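Local coordinates for pumilio homolog 23 (Arabidopsis thaliana, PDB 5WZJ), which binds RNA sequence-specifically through Pumilio repeats, recognises an 18S rRNA sequence, and probably regulates translation and mRNA stability, at residues A[443-446]-A[447-450]; A[491-494]-A[495-498]. One frame throughout, in Å; residues are numbered along the deposited sequence.

Contact 1: A[443-446]-A[447-450]; sequences HIQP and YITS
The first turn of helix 445-453 starts here, with Ile-444 as its N-cap residue. Ile-444 O accepts a nearly straight bond from Ile-448 N (3.1 Å, N-H...O 166°), and Tyr-447 N adds a weak, bent one to the same oxygen. The next two i-to-i+4 bonds follow: Thr-449 N to Gln-445 O at 3.0 Å, and Ser-450 N to Pro-446 O, where the donor stands above the carbonyl plane. Pro-446, with no N-H to give, sits in the first turn, where no such donor is needed. On the buried flank, Ile-444 CG1 lies between its own N and carbonyl carbon (chi1 58°), and from there it meets Ile-448 CD1 at 3.9 Å. The Tyr-447 ring turns its edge to Ile-444 O, and its CD1 rests on Ile-444 CB at 3.9 Å. On the outer flank a water donates to Gln-445 OE1 (2.7 Å) and also bonds Thr-449 OG1; Gln-445 NE2 is held by Ser-441 O. Were Tyr-447 cut back to an alanine, a gap would probably open beside Ile-444 and Cys-381 O would lose its hydroxyl partner. That tyrosine reaches between helices 377-388, 398-403 and 427-436, tying the new helix to all three.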
# COMPACT_ATOMS: atom_id res chain seq x y z
N HIS A 443 27.60 -10.95 3.19
CA HIS A 443 26.74 -11.67 2.25
C HIS A 443 26.66 -11.01 0.89
O HIS A 443 26.09 -11.61 -0.03
CB HIS A 443 25.32 -11.80 2.82
CG HIS A 443 25.27 -12.55 4.12
ND1 HIS A 443 26.02 -13.69 4.35
CD2 HIS A 443 24.57 -12.33 5.26
CE1 HIS A 443 25.77 -14.13 5.57
NE2 HIS A 443 24.90 -13.32 6.14
N ILE A 444 27.18 -9.80 0.74
CA ILE A 444 26.86 -9.00 -0.44
C ILE A 444 28.11 -8.37 -1.03
O ILE A 444 28.03 -7.31 -1.67
CB ILE A 444 25.82 -7.92 -0.09
CG1 ILE A 444 26.35 -7.03 1.02
CG2 ILE A 444 24.49 -8.59 0.34
CD1 ILE A 444 25.54 -5.76 1.26
N GLN A 445 29.28 -9.00 -0.84
CA GLN A 445 30.50 -8.45 -1.43
C GLN A 445 30.38 -8.20 -2.94
O GLN A 445 30.84 -7.14 -3.39
CB GLN A 445 31.69 -9.36 -1.09
CG GLN A 445 32.09 -9.26 0.39
CD GLN A 445 32.58 -7.86 0.75
OE1 GLN A 445 33.60 -7.42 0.24
NE2 GLN A 445 31.85 -7.16 1.63
N PRO A 446 29.80 -9.08 -3.75
CA PRO A 446 29.66 -8.75 -5.18
C PRO A 446 28.86 -7.48 -5.43
O PRO A 446 29.16 -6.75 -6.39
CB PRO A 446 28.93 -9.98 -5.76
CG PRO A 446 29.16 -11.08 -4.77
CD PRO A 446 29.26 -10.42 -3.44
N TYR A 447 27.86 -7.17 -4.59
CA TYR A 447 27.06 -5.97 -4.82
C TYR A 447 27.84 -4.72 -4.44
O TYR A 447 27.79 -3.71 -5.16
CB TYR A 447 25.75 -6.04 -4.03
CG TYR A 447 24.89 -7.21 -4.42
CD1 TYR A 447 25.10 -8.47 -3.86
CD2 TYR A 447 23.87 -7.06 -5.36
CE1 TYR A 447 24.32 -9.54 -4.20
CE2 TYR A 447 23.07 -8.16 -5.72
CZ TYR A 447 23.31 -9.40 -5.13
OH TYR A 447 22.55 -10.50 -5.45
N ILE A 448 28.56 -4.77 -3.31
CA ILE A 448 29.36 -3.62 -2.88
C ILE A 448 30.46 -3.33 -3.90
O ILE A 448 30.70 -2.17 -4.26
CB ILE A 448 29.96 -3.89 -1.49
CG1 ILE A 448 28.87 -3.94 -0.42
CG2 ILE A 448 30.98 -2.81 -1.13
CD1 ILE A 448 29.32 -4.58 0.89
N THR A 449 31.14 -4.37 -4.37
CA THR A 449 32.20 -4.16 -5.36
C THR A 449 31.62 -3.61 -6.66
O THR A 449 32.16 -2.66 -7.23
CB THR A 449 32.96 -5.47 -5.62
OG1 THR A 449 33.82 -5.74 -4.49
CG2 THR A 449 33.80 -5.36 -6.88
N SER A 450 30.49 -4.16 -7.11
CA SER A 450 29.90 -3.71 -8.37
C SER A 450 29.43 -2.27 -8.27
O SER A 450 29.65 -1.47 -9.20
CB SER A 450 28.73 -4.63 -8.75
OG SER A 450 28.08 -4.18 -9.94
O HOH W 1 33.91 -5.49 -1.60

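Contact 2: A[491-494]-A[495-498]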
# COMPACT_ATOMS: atom_id res chain seq x y z
N LYS A 491 33.16 9.96 -6.38
CA LYS A 491 32.80 10.00 -7.79
C LYS A 491 31.55 10.82 -8.07
O LYS A 491 31.20 11.00 -9.24
CB LYS A 491 32.65 8.57 -8.33
CG LYS A 491 34.04 7.95 -8.60
CD LYS A 491 33.97 6.59 -9.25
CE LYS A 491 33.69 5.50 -8.22
NZ LYS A 491 33.95 4.16 -8.84
N LEU A 492 30.88 11.34 -7.04
CA LEU A 492 29.80 12.29 -7.25
C LEU A 492 30.28 13.74 -7.28
O LEU A 492 29.47 14.64 -7.55
CB LEU A 492 28.72 12.15 -6.18
CG LEU A 492 27.94 10.83 -6.17
CD1 LEU A 492 26.97 10.80 -5.00
CD2 LEU A 492 27.18 10.65 -7.47
N ARG A 493 31.57 13.98 -7.03
CA ARG A 493 32.09 15.34 -6.99
C ARG A 493 31.87 16.03 -8.32
O ARG A 493 31.99 15.43 -9.39
CB ARG A 493 33.58 15.35 -6.65
CG ARG A 493 33.89 15.03 -5.19
CD ARG A 493 35.34 15.38 -4.82
NE ARG A 493 35.62 16.82 -4.89
CZ ARG A 493 36.70 17.39 -4.36
NH1 ARG A 493 37.60 16.65 -3.72
NH2 ARG A 493 36.89 18.70 -4.47
N GLY A 494 31.54 17.32 -8.26
CA GLY A 494 31.16 18.05 -9.44
C GLY A 494 29.69 17.95 -9.78
O GLY A 494 29.24 18.65 -10.70
N HIS A 495 28.93 17.13 -9.07
CA HIS A 495 27.51 16.95 -9.38
C HIS A 495 26.61 17.22 -8.19
O HIS A 495 25.39 17.05 -8.31
CB HIS A 495 27.25 15.54 -9.91
CG HIS A 495 27.85 15.31 -11.26
ND1 HIS A 495 29.13 14.83 -11.43
CD2 HIS A 495 27.36 15.54 -12.50
CE1 HIS A 495 29.40 14.76 -12.72
NE2 HIS A 495 28.34 15.18 -13.39
N PHE A 496 27.17 17.62 -7.05
CA PHE A 496 26.31 17.83 -5.90
C PHE A 496 25.38 19.01 -6.11
O PHE A 496 24.26 19.01 -5.60
CB PHE A 496 27.17 18.01 -4.64
CG PHE A 496 27.85 16.75 -4.21
CD1 PHE A 496 27.12 15.72 -3.61
CD2 PHE A 496 29.21 16.56 -4.43
CE1 PHE A 496 27.74 14.54 -3.21
CE2 PHE A 496 29.84 15.37 -4.02
CZ PHE A 496 29.09 14.36 -3.42
N GLY A 497 25.82 20.02 -6.88
CA GLY A 497 24.94 21.15 -7.15
C GLY A 497 23.69 20.74 -7.91
O GLY A 497 22.57 21.05 -7.51
N GLU A 498 23.88 20.00 -9.01
CA GLU A 498 22.74 19.53 -9.80
C GLU A 498 21.86 18.59 -8.98
O GLU A 498 20.63 18.67 -9.05
CB GLU A 498 23.24 18.85 -11.07
CG GLU A 498 22.13 18.49 -12.03
CD GLU A 498 22.60 17.61 -13.17
OE1 GLU A 498 23.83 17.53 -13.40
OE2 GLU A 498 21.73 16.99 -13.83
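Leu-492 to His-495 form a type II beta turn that opens the eighth Pumilio repeat and leads straight into helix 496-501, with His-495 at its N-cap position. The turn is closed by one backbone hydrogen bond, His-495 N to Leu-492 O, 3.0 Å long and bent to 140° at the hydrogen. Gly-494 takes the third position with a positive phi of 87°, where a CB would press on the carbonyl oxygen of Arg-493. Glu-527 of helix 518-530 grips the turn from outside, its two carboxylate oxygens accepting Gly-494 N and Phe-496 N.

The apolar contact is made by Phe-496. With CG beside its backbone N and anti to the carbonyl carbon (chi1 -70°), the ring folds back beneath the turn. Its CZ meets Leu-492 CB at 3.6 Å, while CE2 passes 3.7 Å from Arg-493 CA. Both Leu-492 and Phe-496 touch Cys-512 of helix 503-514, and Leu-492 reaches helix 456-463 of the preceding repeat.

Backbone carbonyl oxygens lie close to both rings. Gly-494 O lies over one face of the His-495 imidazole, and Leu-492 O sits in plane at its edge. That same Leu-492 oxygen stands over a face of the Phe-496 ring, 3.6 Å from CE2.

Overall arrangement
Both contacts lie where a helix begins in the C-terminal part of the superhelix, in series along the chain, with centres about 24 Å apart and no touch between them. Each is partly buried, contact 1 the more so, with apolar side chains facing inward and exposed residues outside, but they start their helices differently. Contact 1 is helical from Gln-445 on, carried by successive backbone bonds with a water bridge on its outer flank; contact 2 is a turn closed by a single bond, with an aromatic ring tucked under it and a carboxylate from a later helix holding its amides. They anchor to different helices, yet Lys-491 bonds Thr-452 O, at the far end of contact 1's helix.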